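Local coordinates for protein BCAM1869 (Burkholderia cenocepacia, PDB 4O2H), which probably acts as a transcriptional regulator in quorum sensing, as an RsaM homologue, and associates with copies of itself, at residues 19-24 with 72-77; 29-34 with 117-122; 59-64 with 78-83. One frame throughout, in Å; residues are numbered along the deposited sequence.

Contact 1 (19-24 with 72-77); sequences GYVRLS and AYVTVG
The backbones of 19-24 and 72-77 keep well apart, their closest CA atoms being those of Val21 and Ala72 at 7.0 Å, and it is side chains that close the gap. Strand 21-24 belongs to a small parallel pair with strand 100-103, whereas 74-77 opens strand 74-83 of the antiparallel sheet. Val21 makes most of the contacts. Its CB is directed toward the other segment, and both branches are used. Ala72 CB rests against the two methyls at once, 3.8 Å from Val21 CG2 and nearly the same from Val21 CG1. The torsion turns CG1 anti to the backbone N (chi1 172°), which leaves CG2 beside that N and next to the loop before strand 74-83, where it lies 3.7 Å from Tyr73 O. CG1 instead turns to Val74, meeting its CG2 at 4.1 Å, and the two valines cross obliquely. Farther up the first strand Leu23 CD1 looks onto the same Val74 CG2 at 4.4 Å, a looser touch. Val74 CG2 thus sees one methyl from each of two residues that lie two apart along the strand.

Tyr73 turns the other way: its CB points away, its OH is hydrogen-bonded to His64, and its ring stacks on His139 of the second subunit. The backbone on both sides is served by Asn99, which bonds to Val21 through its main chain and to Tyr73 O and Thr75 N through its side-chain amide. Apart from the carbonyl O of Tyr73 against Val21 CG2, apolar groups meet here, so the attraction is largely hydrophobic and without direction, while polar main-chain bonds that position the two segments come from the neighbouring strands and Asn99.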
ATOM      1  N   GLY A  19      -9.139   1.516 -17.163  1.00 49.43           N
ATOM      2  CA  GLY A  19      -8.617   1.845 -15.829  1.00 46.19           C
ATOM      3  C   GLY A  19      -7.249   2.507 -15.730  1.00 48.28           C
ATOM      4  O   GLY A  19      -6.812   2.828 -14.627  1.00 47.18           O
ATOM      5  N   TYR A  20      -6.557   2.722 -16.855  1.00 45.24           N
ATOM      6  CA  TYR A  20      -5.250   3.392 -16.836  1.00 44.19           C
ATOM      7  C   TYR A  20      -5.348   4.827 -17.255  1.00 48.63           C
ATOM      8  O   TYR A  20      -6.130   5.138 -18.153  1.00 48.76           O
ATOM      9  CB  TYR A  20      -4.246   2.690 -17.757  1.00 45.42           C
ATOM     10  CG  TYR A  20      -3.915   1.281 -17.331  1.00 47.39           C
ATOM     11  CD1 TYR A  20      -2.944   1.034 -16.363  1.00 47.23           C
ATOM     12  CD2 TYR A  20      -4.551   0.185 -17.919  1.00 50.20           C
ATOM     13  CE1 TYR A  20      -2.581  -0.268 -16.016  1.00 47.62           C
ATOM     14  CE2 TYR A  20      -4.248  -1.123 -17.522  1.00 51.14           C
ATOM     15  CZ  TYR A  20      -3.253  -1.340 -16.575  1.00 56.48           C
ATOM     16  OH  TYR A  20      -2.917  -2.607 -16.188  1.00 58.52           O
ATOM     17  N   VAL A  21      -4.557   5.701 -16.596  1.00 46.71           N
ATOM     18  CA  VAL A  21      -4.334   7.125 -16.923  1.00 47.73           C
ATOM     19  C   VAL A  21      -3.193   7.135 -17.940  1.00 52.96           C
ATOM     20  O   VAL A  21      -2.089   6.721 -17.593  1.00 53.47           O
ATOM     21  CB  VAL A  21      -4.009   7.997 -15.658  1.00 49.30           C
ATOM     22  CG1 VAL A  21      -3.587   9.426 -16.054  1.00 49.41           C
ATOM     23  CG2 VAL A  21      -5.204   8.028 -14.703  1.00 48.81           C
ATOM     24  N   ARG A  22      -3.450   7.543 -19.184  1.00 51.52           N
ATOM     25  CA  ARG A  22      -2.432   7.499 -20.241  1.00 51.01           C
ATOM     26  C   ARG A  22      -1.639   8.774 -20.313  1.00 58.01           C
ATOM     27  O   ARG A  22      -2.198   9.865 -20.430  1.00 59.26           O
ATOM     28  CB  ARG A  22      -3.034   7.135 -21.588  1.00 48.71           C
ATOM     29  CG  ARG A  22      -3.357   5.645 -21.624  1.00 55.62           C
ATOM     30  CD  ARG A  22      -4.020   5.130 -22.898  1.00 48.66           C
ATOM     31  NE  ARG A  22      -3.891   3.674 -22.909  1.00 60.46           N
ATOM     32  CZ  ARG A  22      -4.649   2.838 -22.198  1.00 71.18           C
ATOM     33  NH1 ARG A  22      -4.408   1.539 -22.215  1.00 58.87           N
ATOM     34  NH2 ARG A  22      -5.646   3.301 -21.459  1.00 51.36           N
ATOM     35  N   LEU A  23      -0.313   8.629 -20.151  1.00 55.70           N
ATOM     36  CA  LEU A  23       0.619   9.750 -20.075  1.00 55.79           C
ATOM     37  C   LEU A  23       1.838   9.502 -20.931  1.00 61.15           C
ATOM     38  O   LEU A  23       2.402   8.403 -20.908  1.00 59.74           O
ATOM     39  CB  LEU A  23       1.056   9.959 -18.600  1.00 53.44           C
ATOM     40  CG  LEU A  23      -0.001  10.309 -17.556  1.00 55.61           C
ATOM     41  CD1 LEU A  23       0.572  10.208 -16.172  1.00 52.62           C
ATOM     42  CD2 LEU A  23      -0.569  11.711 -17.789  1.00 60.06           C
ATOM     43  N   SER A  24       2.280  10.543 -21.644  1.00 60.98           N
ATOM     44  CA  SER A  24       3.484  10.479 -22.475  1.00 62.07           C
ATOM     45  C   SER A  24       4.741  10.394 -21.619  1.00 65.88           C
ATOM     46  O   SER A  24       4.729  10.748 -20.441  1.00 62.69           O
ATOM     47  CB  SER A  24       3.581  11.700 -23.386  1.00 66.65           C
ATOM     48  OG  SER A  24       3.880  12.849 -22.613  1.00 75.61           O
ATOM     49  N   ALA A  72      -5.795  14.001 -14.028  1.00 53.47           N
ATOM     50  CA  ALA A  72      -6.371  12.800 -13.447  1.00 50.79           C
ATOM     51  C   ALA A  72      -5.627  12.384 -12.156  1.00 53.51           C
ATOM     52  O   ALA A  72      -4.453  12.720 -11.951  1.00 53.59           O
ATOM     53  CB  ALA A  72      -6.370  11.657 -14.464  1.00 50.83           C
ATOM     54  N   TYR A  73      -6.340  11.673 -11.270  1.00 49.20           N
ATOM     55  CA  TYR A  73      -5.784  11.142 -10.040  1.00 46.34           C
ATOM     56  C   TYR A  73      -4.832  10.012 -10.407  1.00 49.19           C
ATOM     57  O   TYR A  73      -5.207   9.138 -11.175  1.00 49.50           O
ATOM     58  CB  TYR A  73      -6.891  10.670  -9.092  1.00 45.83           C
ATOM     59  CG  TYR A  73      -6.364  10.149  -7.768  1.00 45.07           C
ATOM     60  CD1 TYR A  73      -5.819  11.016  -6.820  1.00 46.83           C
ATOM     61  CD2 TYR A  73      -6.423   8.789  -7.455  1.00 43.88           C
ATOM     62  CE1 TYR A  73      -5.350  10.549  -5.597  1.00 44.91           C
ATOM     63  CE2 TYR A  73      -5.915   8.304  -6.245  1.00 43.46           C
ATOM     64  CZ  TYR A  73      -5.397   9.192  -5.316  1.00 49.69           C
ATOM     65  OH  TYR A  73      -4.924   8.732  -4.121  1.00 53.18           O
ATOM     66  N   VAL A  74      -3.588  10.099  -9.954  1.00 45.39           N
ATOM     67  CA  VAL A  74      -2.560   9.098 -10.238  1.00 43.75           C
ATOM     68  C   VAL A  74      -2.082   8.453  -8.912  1.00 46.05           C
ATOM     69  O   VAL A  74      -1.821   9.189  -7.970  1.00 44.83           O
ATOM     70  CB  VAL A  74      -1.377   9.738 -11.039  1.00 45.11           C
ATOM     71  CG1 VAL A  74      -0.145   8.839 -11.043  1.00 42.24           C
ATOM     72  CG2 VAL A  74      -1.799  10.052 -12.465  1.00 45.71           C
ATOM     73  N   THR A  75      -2.023   7.097  -8.844  1.00 40.13           N
ATOM     74  CA  THR A  75      -1.490   6.308  -7.698  1.00 38.52           C
ATOM     75  C   THR A  75      -0.272   5.520  -8.134  1.00 40.53           C
ATOM     76  O   THR A  75      -0.254   4.947  -9.222  1.00 41.49           O
ATOM     77  CB  THR A  75      -2.502   5.299  -7.162  1.00 46.89           C
ATOM     78  OG1 THR A  75      -3.107   4.660  -8.281  1.00 47.47           O
ATOM     79  CG2 THR A  75      -3.543   5.930  -6.316  1.00 49.15           C
ATOM     80  N   VAL A  76       0.742   5.512  -7.317  1.00 35.75           N
ATOM     81  CA  VAL A  76       2.001   4.832  -7.567  1.00 35.18           C
ATOM     82  C   VAL A  76       2.468   4.280  -6.235  1.00 39.73           C
ATOM     83  O   VAL A  76       2.638   5.034  -5.258  1.00 39.38           O
ATOM     84  CB  VAL A  76       3.072   5.769  -8.222  1.00 39.10           C
ATOM     85  CG1 VAL A  76       4.371   5.007  -8.546  1.00 37.20           C
ATOM     86  CG2 VAL A  76       2.517   6.485  -9.472  1.00 40.82           C
ATOM     87  N   GLY A  77       2.638   2.968  -6.204  1.00 35.67           N
ATOM     88  CA  GLY A  77       3.098   2.260  -5.020  1.00 35.21           C
ATOM     89  C   GLY A  77       4.124   1.219  -5.372  1.00 39.01           C
ATOM     90  O   GLY A  77       4.203   0.772  -6.509  1.00 38.14           O
TER

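Contact 2 (29-34 with 117-122); sequences AALVLD and AALAAR
Ala29 meets Arg122 through its carbonyl: Ala29 O sits 3.0 Å above the guanidinium plane, toward the rim of one face, a position too poorly angled for a direct bond. A water bridges the two, donating to Ala29 O at 2.7 Å and weakly accepting from Arg122 NH1. Ala30 follows with its CA over the same face, its CB pointing away. At Leu31 the chain offers its main-chain oxygen at the edge of the guanidinium. Arg122 NE donates to Leu31 O at 2.8 Å with an N-H...O angle of 140°, and NH2 adds a weak second bond at 3.0 Å, so one oxygen holds two nitrogens of the same group. A bend at chi2 (51°) places Arg122 CD beneath the Ala29 carbonyl on the way there. The side chain of Leu31 works separately, its CD2 lying 3.9 Å from Leu119 CD2. Leu33 aims its CB toward the helix and packs on Val74, Val76 and Trp63. The loop leading into edge strand 34-40 is thus held to helix 112-125, which lies on the antiparallel sheet with Leu119 reaching Val76 and Val96, in a fold described as novel.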
ATOM      1  N   ALA A  29       7.905  12.345 -17.006  1.00 51.67           N
ATOM      2  CA  ALA A  29       9.142  12.942 -16.494  1.00 50.99           C
ATOM      3  C   ALA A  29       8.839  14.232 -15.678  1.00 56.50           C
ATOM      4  O   ALA A  29       9.692  14.646 -14.908  1.00 56.45           O
ATOM      5  CB  ALA A  29      10.115  13.248 -17.635  1.00 52.81           C
ATOM      6  N   ALA A  30       7.628  14.838 -15.816  1.00 53.12           N
ATOM      7  CA  ALA A  30       7.245  16.019 -15.028  1.00 52.25           C
ATOM      8  C   ALA A  30       6.141  15.687 -14.007  1.00 53.44           C
ATOM      9  O   ALA A  30       5.623  16.590 -13.355  1.00 53.35           O
ATOM     10  CB  ALA A  30       6.794  17.146 -15.946  1.00 55.27           C
ATOM     11  N   LEU A  31       5.786  14.397 -13.861  1.00 50.03           N
ATOM     12  CA  LEU A  31       4.760  13.945 -12.918  1.00 48.91           C
ATOM     13  C   LEU A  31       5.049  14.402 -11.475  1.00 51.70           C
ATOM     14  O   LEU A  31       6.130  14.190 -10.940  1.00 49.98           O
ATOM     15  CB  LEU A  31       4.593  12.421 -12.951  1.00 47.48           C
ATOM     16  CG  LEU A  31       3.334  11.900 -12.230  1.00 50.61           C
ATOM     17  CD1 LEU A  31       2.084  12.421 -12.884  1.00 50.88           C
ATOM     18  CD2 LEU A  31       3.315  10.408 -12.192  1.00 54.55           C
ATOM     19  N   VAL A  32       4.068  15.057 -10.882  1.00 51.58           N
ATOM     20  CA  VAL A  32       4.116  15.619  -9.536  1.00 52.96           C
ATOM     21  C   VAL A  32       3.530  14.592  -8.549  1.00 55.97           C
ATOM     22  O   VAL A  32       2.328  14.535  -8.371  1.00 58.52           O
ATOM     23  CB  VAL A  32       3.337  16.983  -9.528  1.00 60.65           C
ATOM     24  CG1 VAL A  32       3.186  17.567  -8.116  1.00 60.26           C
ATOM     25  CG2 VAL A  32       3.982  18.009 -10.479  1.00 62.22           C
ATOM     26  N   LEU A  33       4.362  13.770  -7.933  1.00 50.30           N
ATOM     27  CA  LEU A  33       3.861  12.804  -6.952  1.00 48.58           C
ATOM     28  C   LEU A  33       4.210  13.220  -5.534  1.00 51.00           C
ATOM     29  O   LEU A  33       5.282  13.773  -5.293  1.00 49.33           O
ATOM     30  CB  LEU A  33       4.393  11.395  -7.200  1.00 47.22           C
ATOM     31  CG  LEU A  33       3.916  10.705  -8.424  1.00 52.50           C
ATOM     32  CD1 LEU A  33       4.821   9.576  -8.758  1.00 53.41           C
ATOM     33  CD2 LEU A  33       2.466  10.249  -8.295  1.00 51.10           C
ATOM     34  N   ASP A  34       3.275  12.957  -4.608  1.00 46.86           N
ATOM     35  CA  ASP A  34       3.394  13.233  -3.189  1.00 45.64           C
ATOM     36  C   ASP A  34       3.325  11.943  -2.428  1.00 45.50           C
ATOM     37  O   ASP A  34       2.596  11.041  -2.838  1.00 43.78           O
ATOM     38  CB  ASP A  34       2.259  14.160  -2.726  1.00 49.40           C
ATOM     39  CG  ASP A  34       2.194  15.475  -3.468  1.00 67.08           C
ATOM     40  OD1 ASP A  34       3.263  16.109  -3.653  1.00 66.41           O
ATOM     41  OD2 ASP A  34       1.065  15.884  -3.853  1.00 82.32           O
ATOM     42  N   ALA A 117       9.379   1.421 -15.508  1.00 51.45           N
ATOM     43  CA  ALA A 117      10.727   1.928 -15.662  1.00 52.58           C
ATOM     44  C   ALA A 117      10.734   3.442 -15.693  1.00 54.74           C
ATOM     45  O   ALA A 117      11.569   4.052 -15.016  1.00 55.43           O
ATOM     46  CB  ALA A 117      11.334   1.383 -16.941  1.00 54.97           C
ATOM     47  N   ALA A 118       9.803   4.051 -16.458  1.00 47.28           N
ATOM     48  CA  ALA A 118       9.674   5.503 -16.526  1.00 46.72           C
ATOM     49  C   ALA A 118       9.238   6.055 -15.184  1.00 48.01           C
ATOM     50  O   ALA A 118       9.733   7.102 -14.786  1.00 49.18           O
ATOM     51  CB  ALA A 118       8.688   5.914 -17.615  1.00 47.21           C
ATOM     52  N   LEU A 119       8.365   5.338 -14.457  1.00 42.63           N
ATOM     53  CA  LEU A 119       7.941   5.804 -13.128  1.00 41.42           C
ATOM     54  C   LEU A 119       9.045   5.685 -12.112  1.00 44.38           C
ATOM     55  O   LEU A 119       9.233   6.649 -11.358  1.00 42.65           O
ATOM     56  CB  LEU A 119       6.685   5.117 -12.617  1.00 41.08           C
ATOM     57  CG  LEU A 119       5.360   5.595 -13.268  1.00 45.72           C
ATOM     58  CD1 LEU A 119       4.239   4.593 -12.994  1.00 45.10           C
ATOM     59  CD2 LEU A 119       4.928   6.950 -12.715  1.00 47.18           C
ATOM     60  N   ALA A 120       9.822   4.548 -12.112  1.00 42.95           N
ATOM     61  CA  ALA A 120      10.944   4.346 -11.158  1.00 43.69           C
ATOM     62  C   ALA A 120      11.987   5.472 -11.337  1.00 47.40           C
ATOM     63  O   ALA A 120      12.492   5.984 -10.331  1.00 48.00           O
ATOM     64  CB  ALA A 120      11.595   2.951 -11.313  1.00 43.80           C
ATOM     65  N   ALA A 121      12.222   5.905 -12.600  1.00 38.42           N
ATOM     66  CA  ALA A 121      13.113   7.027 -12.966  1.00 39.96           C
ATOM     67  C   ALA A 121      12.546   8.369 -12.448  1.00 46.68           C
ATOM     68  O   ALA A 121      13.284   9.135 -11.807  1.00 47.84           O
ATOM     69  CB  ALA A 121      13.318   7.090 -14.489  1.00 40.65           C
ATOM     70  N   ARG A 122      11.236   8.630 -12.644  1.00 40.96           N
ATOM     71  CA  ARG A 122      10.664   9.862 -12.086  1.00 40.97           C
ATOM     72  C   ARG A 122      10.779   9.853 -10.543  1.00 46.71           C
ATOM     73  O   ARG A 122      11.111  10.880  -9.932  1.00 48.44           O
ATOM     74  CB  ARG A 122       9.192  10.060 -12.517  1.00 39.98           C
ATOM     75  CG  ARG A 122       8.552  11.347 -11.971  1.00 41.91           C
ATOM     76  CD  ARG A 122       9.418  12.580 -12.257  1.00 34.36           C
ATOM     77  NE  ARG A 122       8.682  13.806 -11.985  1.00 40.71           N
ATOM     78  CZ  ARG A 122       9.238  14.970 -11.681  1.00 61.74           C
ATOM     79  NH1 ARG A 122      10.564  15.093 -11.644  1.00 48.99           N
ATOM     80  NH2 ARG A 122       8.475  16.029 -11.426  1.00 43.85           N
TER
HETATM   81  O   HOH W   1      12.073  13.980 -13.797  1.00 50.40           O

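Contact 3 (59-64 with 78-83); sequences GYTEWH and WDWYLE
Gly59 O is gripped from strand 78-83 by two donors: Trp80 N at 2.8 Å, in a nearly straight hydrogen bond, and the weaker CA-H of Asp79, with CA 3.2 Å from the oxygen. Gly59 N returns a bond to Trp80 O, which completes a hydrogen-bonded pair. The indole of Trp80 then folds back over this glycine, whose main chain lies across the ring face and whose CA makes a CH-pi contact with the five-membered ring. Where a side chain would stand, the ring lies instead. Trp80 NE1 reaches one residue on, to Tyr60 O at 3.0 Å. That oxygen lies in the indole plane, but the N-H approaches it from above the carbonyl plane.

Thr61 and Trp78 form the next hydrogen-bonded pair of this antiparallel hairpin, strongly twisted, with the strand directions 131° apart. The side chains of Thr61, Trp78 and Trp80 share the face that helix 128-138 covers, while Tyr60 on the other face packs on Arg97 of the second subunit. Thr61 splits its two branches. CG2 sits over the centre of the Trp78 indole, 3.4 Å from the centroid of its five-membered ring. OG1, anti to the backbone N (chi1 -172°), accepts from Trp63 NE1 at 2.9 Å and is also hydrogen-bonded to Ser38 OG and Ala37 O. This steadies the Trp63 indole, which has OG1 in its plane. Trp78 CH2 comes over one face of that indole, 3.3 Å from Trp63 CD1, with the two ring planes inclined at 35°.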
ATOM      1  N   GLY A  59       9.756  -2.691   3.083  1.00 40.07           N
ATOM      2  CA  GLY A  59       8.376  -2.282   3.259  1.00 38.55           C
ATOM      3  C   GLY A  59       7.733  -1.805   1.993  1.00 41.89           C
ATOM      4  O   GLY A  59       8.276  -1.964   0.894  1.00 40.45           O
ATOM      5  N   TYR A  60       6.589  -1.165   2.185  1.00 39.93           N
ATOM      6  CA  TYR A  60       5.731  -0.600   1.174  1.00 39.41           C
ATOM      7  C   TYR A  60       5.766   0.931   1.270  1.00 44.23           C
ATOM      8  O   TYR A  60       6.153   1.511   2.291  1.00 42.59           O
ATOM      9  CB  TYR A  60       4.283  -1.142   1.348  1.00 40.54           C
ATOM     10  CG  TYR A  60       3.497  -0.440   2.441  1.00 46.21           C
ATOM     11  CD1 TYR A  60       2.802   0.741   2.181  1.00 48.73           C
ATOM     12  CD2 TYR A  60       3.476  -0.937   3.747  1.00 48.17           C
ATOM     13  CE1 TYR A  60       2.124   1.422   3.192  1.00 49.65           C
ATOM     14  CE2 TYR A  60       2.761  -0.285   4.758  1.00 49.50           C
ATOM     15  CZ  TYR A  60       2.121   0.916   4.481  1.00 59.63           C
ATOM     16  OH  TYR A  60       1.446   1.605   5.460  1.00 69.29           O
ATOM     17  N   THR A  61       5.359   1.563   0.185  1.00 37.80           N
ATOM     18  CA  THR A  61       5.167   3.000   0.084  1.00 37.72           C
ATOM     19  C   THR A  61       4.103   3.234  -0.986  1.00 40.46           C
ATOM     20  O   THR A  61       4.000   2.457  -1.927  1.00 37.07           O
ATOM     21  CB  THR A  61       6.460   3.764  -0.115  1.00 41.22           C
ATOM     22  OG1 THR A  61       6.160   5.157  -0.011  1.00 39.45           O
ATOM     23  CG2 THR A  61       7.157   3.418  -1.420  1.00 38.02           C
ATOM     24  N   GLU A  62       3.257   4.240  -0.735  1.00 39.52           N
ATOM     25  CA  GLU A  62       2.135   4.715  -1.533  1.00 39.74           C
ATOM     26  C   GLU A  62       2.265   6.220  -1.771  1.00 42.70           C
ATOM     27  O   GLU A  62       2.474   6.970  -0.829  1.00 41.66           O
ATOM     28  CB  GLU A  62       0.785   4.390  -0.850  1.00 41.13           C
ATOM     29  CG  GLU A  62       0.428   2.914  -0.920  1.00 43.62           C
ATOM     30  CD  GLU A  62       0.412   2.278  -2.306  1.00 56.66           C
ATOM     31  OE1 GLU A  62       0.262   2.983  -3.335  1.00 44.71           O
ATOM     32  OE2 GLU A  62       0.504   1.034  -2.341  1.00 43.57           O
ATOM     33  N   TRP A  63       2.187   6.627  -3.047  1.00 37.33           N
ATOM     34  CA  TRP A  63       2.353   7.994  -3.532  1.00 37.13           C
ATOM     35  C   TRP A  63       1.181   8.327  -4.456  1.00 40.85           C
ATOM     36  O   TRP A  63       0.528   7.424  -4.985  1.00 38.21           O
ATOM     37  CB  TRP A  63       3.724   8.136  -4.280  1.00 34.71           C
ATOM     38  CG  TRP A  63       4.942   8.069  -3.372  1.00 34.25           C
ATOM     39  CD1 TRP A  63       5.256   7.077  -2.487  1.00 36.34           C
ATOM     40  CD2 TRP A  63       5.922   9.104  -3.183  1.00 33.46           C
ATOM     41  NE1 TRP A  63       6.380   7.414  -1.775  1.00 36.41           N
ATOM     42  CE2 TRP A  63       6.818   8.655  -2.189  1.00 37.65           C
ATOM     43  CE3 TRP A  63       6.160  10.349  -3.801  1.00 35.21           C
ATOM     44  CZ2 TRP A  63       7.959   9.391  -1.815  1.00 36.17           C
ATOM     45  CZ3 TRP A  63       7.271  11.103  -3.402  1.00 36.89           C
ATOM     46  CH2 TRP A  63       8.139  10.636  -2.403  1.00 36.60           C
ATOM     47  N   HIS A  64       0.853   9.608  -4.586  1.00 39.15           N
ATOM     48  CA  HIS A  64      -0.271   9.968  -5.449  1.00 39.42           C
ATOM     49  C   HIS A  64      -0.117  11.390  -5.999  1.00 45.11           C
ATOM     50  O   HIS A  64       0.674  12.196  -5.508  1.00 44.67           O
ATOM     51  CB  HIS A  64      -1.659   9.745  -4.745  1.00 39.31           C
ATOM     52  CG  HIS A  64      -2.076  10.747  -3.689  1.00 43.24           C
ATOM     53  ND1 HIS A  64      -3.288  10.602  -2.996  1.00 45.27           N
ATOM     54  CD2 HIS A  64      -1.446  11.861  -3.223  1.00 44.53           C
ATOM     55  CE1 HIS A  64      -3.342  11.613  -2.139  1.00 45.24           C
ATOM     56  NE2 HIS A  64      -2.266  12.407  -2.242  1.00 45.49           N
ATOM     57  N   TRP A  78       4.969   0.894  -4.426  1.00 36.86           N
ATOM     58  CA  TRP A  78       6.012  -0.095  -4.645  1.00 37.08           C
ATOM     59  C   TRP A  78       6.527  -0.602  -3.311  1.00 41.38           C
ATOM     60  O   TRP A  78       6.290   0.010  -2.250  1.00 41.86           O
ATOM     61  CB  TRP A  78       7.183   0.496  -5.495  1.00 35.65           C
ATOM     62  CG  TRP A  78       7.936   1.619  -4.818  1.00 36.43           C
ATOM     63  CD1 TRP A  78       9.144   1.527  -4.170  1.00 39.02           C
ATOM     64  CD2 TRP A  78       7.613   3.027  -4.865  1.00 35.42           C
ATOM     65  NE1 TRP A  78       9.567   2.771  -3.778  1.00 36.94           N
ATOM     66  CE2 TRP A  78       8.652   3.715  -4.191  1.00 38.01           C
ATOM     67  CE3 TRP A  78       6.522   3.766  -5.370  1.00 35.57           C
ATOM     68  CZ2 TRP A  78       8.625   5.107  -3.994  1.00 36.21           C
ATOM     69  CZ3 TRP A  78       6.481   5.132  -5.146  1.00 36.95           C
ATOM     70  CH2 TRP A  78       7.535   5.796  -4.491  1.00 37.33           C
ATOM     71  N   ASP A  79       7.253  -1.717  -3.386  1.00 38.95           N
ATOM     72  CA  ASP A  79       8.009  -2.311  -2.284  1.00 39.38           C
ATOM     73  C   ASP A  79       9.433  -1.833  -2.371  1.00 43.25           C
ATOM     74  O   ASP A  79       9.997  -1.691  -3.474  1.00 42.44           O
ATOM     75  CB  ASP A  79       7.949  -3.851  -2.301  1.00 41.71           C
ATOM     76  CG  ASP A  79       6.600  -4.441  -1.939  1.00 51.58           C
ATOM     77  OD1 ASP A  79       5.725  -3.684  -1.444  1.00 51.61           O
ATOM     78  OD2 ASP A  79       6.422  -5.655  -2.125  1.00 61.78           O
ATOM     79  N   TRP A  80      10.018  -1.545  -1.206  1.00 40.75           N
ATOM     80  CA  TRP A  80      11.408  -1.070  -1.131  1.00 39.50           C
ATOM     81  C   TRP A  80      12.189  -1.863  -0.084  1.00 41.48           C
ATOM     82  O   TRP A  80      11.609  -2.552   0.729  1.00 41.09           O
ATOM     83  CB  TRP A  80      11.464   0.441  -0.810  1.00 36.95           C
ATOM     84  CG  TRP A  80      10.731   0.767   0.464  1.00 38.14           C
ATOM     85  CD1 TRP A  80       9.425   1.139   0.578  1.00 40.25           C
ATOM     86  CD2 TRP A  80      11.223   0.606   1.811  1.00 38.71           C
ATOM     87  NE1 TRP A  80       9.072   1.230   1.901  1.00 40.38           N
ATOM     88  CE2 TRP A  80      10.155   0.901   2.681  1.00 42.09           C
ATOM     89  CE3 TRP A  80      12.478   0.261   2.367  1.00 40.45           C
ATOM     90  CZ2 TRP A  80      10.283   0.821   4.077  1.00 42.12           C
ATOM     91  CZ3 TRP A  80      12.603   0.185   3.747  1.00 42.32           C
ATOM     92  CH2 TRP A  80      11.520   0.470   4.587  1.00 42.88           C
ATOM     93  N   TYR A  81      13.497  -1.741  -0.103  1.00 39.29           N
ATOM     94  CA  TYR A  81      14.368  -2.288   0.908  1.00 40.36           C
ATOM     95  C   TYR A  81      15.499  -1.323   1.097  1.00 46.10           C
ATOM     96  O   TYR A  81      15.876  -0.580   0.178  1.00 44.35           O
ATOM     97  CB  TYR A  81      14.845  -3.745   0.671  1.00 42.95           C
ATOM     98  CG  TYR A  81      15.734  -4.005  -0.524  1.00 46.14           C
ATOM     99  CD1 TYR A  81      17.118  -3.912  -0.420  1.00 49.25           C
ATOM    100  CD2 TYR A  81      15.200  -4.449  -1.733  1.00 47.88           C
ATOM    101  CE1 TYR A  81      17.946  -4.178  -1.509  1.00 51.24           C
ATOM    102  CE2 TYR A  81      16.019  -4.734  -2.827  1.00 49.74           C
ATOM    103  CZ  TYR A  81      17.393  -4.595  -2.708  1.00 58.38           C
ATOM    104  OH  TYR A  81      18.209  -4.889  -3.771  1.00 59.30           O
ATOM    105  N   LEU A  82      16.021  -1.320   2.311  1.00 44.34           N
ATOM    106  CA  LEU A  82      17.144  -0.499   2.670  1.00 43.95           C
ATOM    107  C   LEU A  82      18.363  -1.412   2.803  1.00 48.98           C
ATOM    108  O   LEU A  82      18.385  -2.277   3.679  1.00 49.53           O
ATOM    109  CB  LEU A  82      16.816   0.258   3.981  1.00 43.91           C
ATOM    110  CG  LEU A  82      17.967   1.012   4.656  1.00 47.78           C
ATOM    111  CD1 LEU A  82      18.472   2.140   3.754  1.00 45.79           C
ATOM    112  CD2 LEU A  82      17.520   1.520   5.977  1.00 48.73           C
ATOM    113  N   GLU A  83      19.376  -1.226   1.920  1.00 58.80           N
ATOM    114  CA  GLU A  83      20.606  -2.017   1.945  1.00 62.82           C
ATOM    115  C   GLU A  83      21.401  -1.731   3.199  1.00 70.09           C
ATOM    116  O   GLU A  83      21.458  -0.580   3.644  1.00 70.49           O
ATOM    117  CB  GLU A  83      21.483  -1.759   0.723  1.00 64.22           C
ATOM    118  CG  GLU A  83      21.005  -2.442  -0.542  1.00 70.02           C
ATOM    119  CD  GLU A  83      22.128  -2.953  -1.423  1.00 88.76           C
ATOM    120  OE1 GLU A  83      23.192  -2.289  -1.470  1.00 84.34           O
ATOM    121  OE2 GLU A  83      21.954  -4.029  -2.045  1.00 69.50           O
TER

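In the fold
Along the chain the segments run 19-24, 29-34, 59-64, 72-77, 78-83 and 117-122, so contact 3 is nested within the loop closed by contact 2, and contact 1 crosses both. Strand 74-83 is shared: its first half serves contact 1 and its second half contact 3, their centres about 18 Å apart on opposite sides of the chain's centre. The centre of contact 2 lies about 11 Å from that of contact 1 and 14 Å from that of contact 3. Val74 and Val76 pack on Leu31, Leu33 and Leu119, joining contacts 1 and 2; the backbone hydrogen bond between Asp34 O and His64 N links contacts 2 and 3. Contacts 1 and 3 also reach the second subunit.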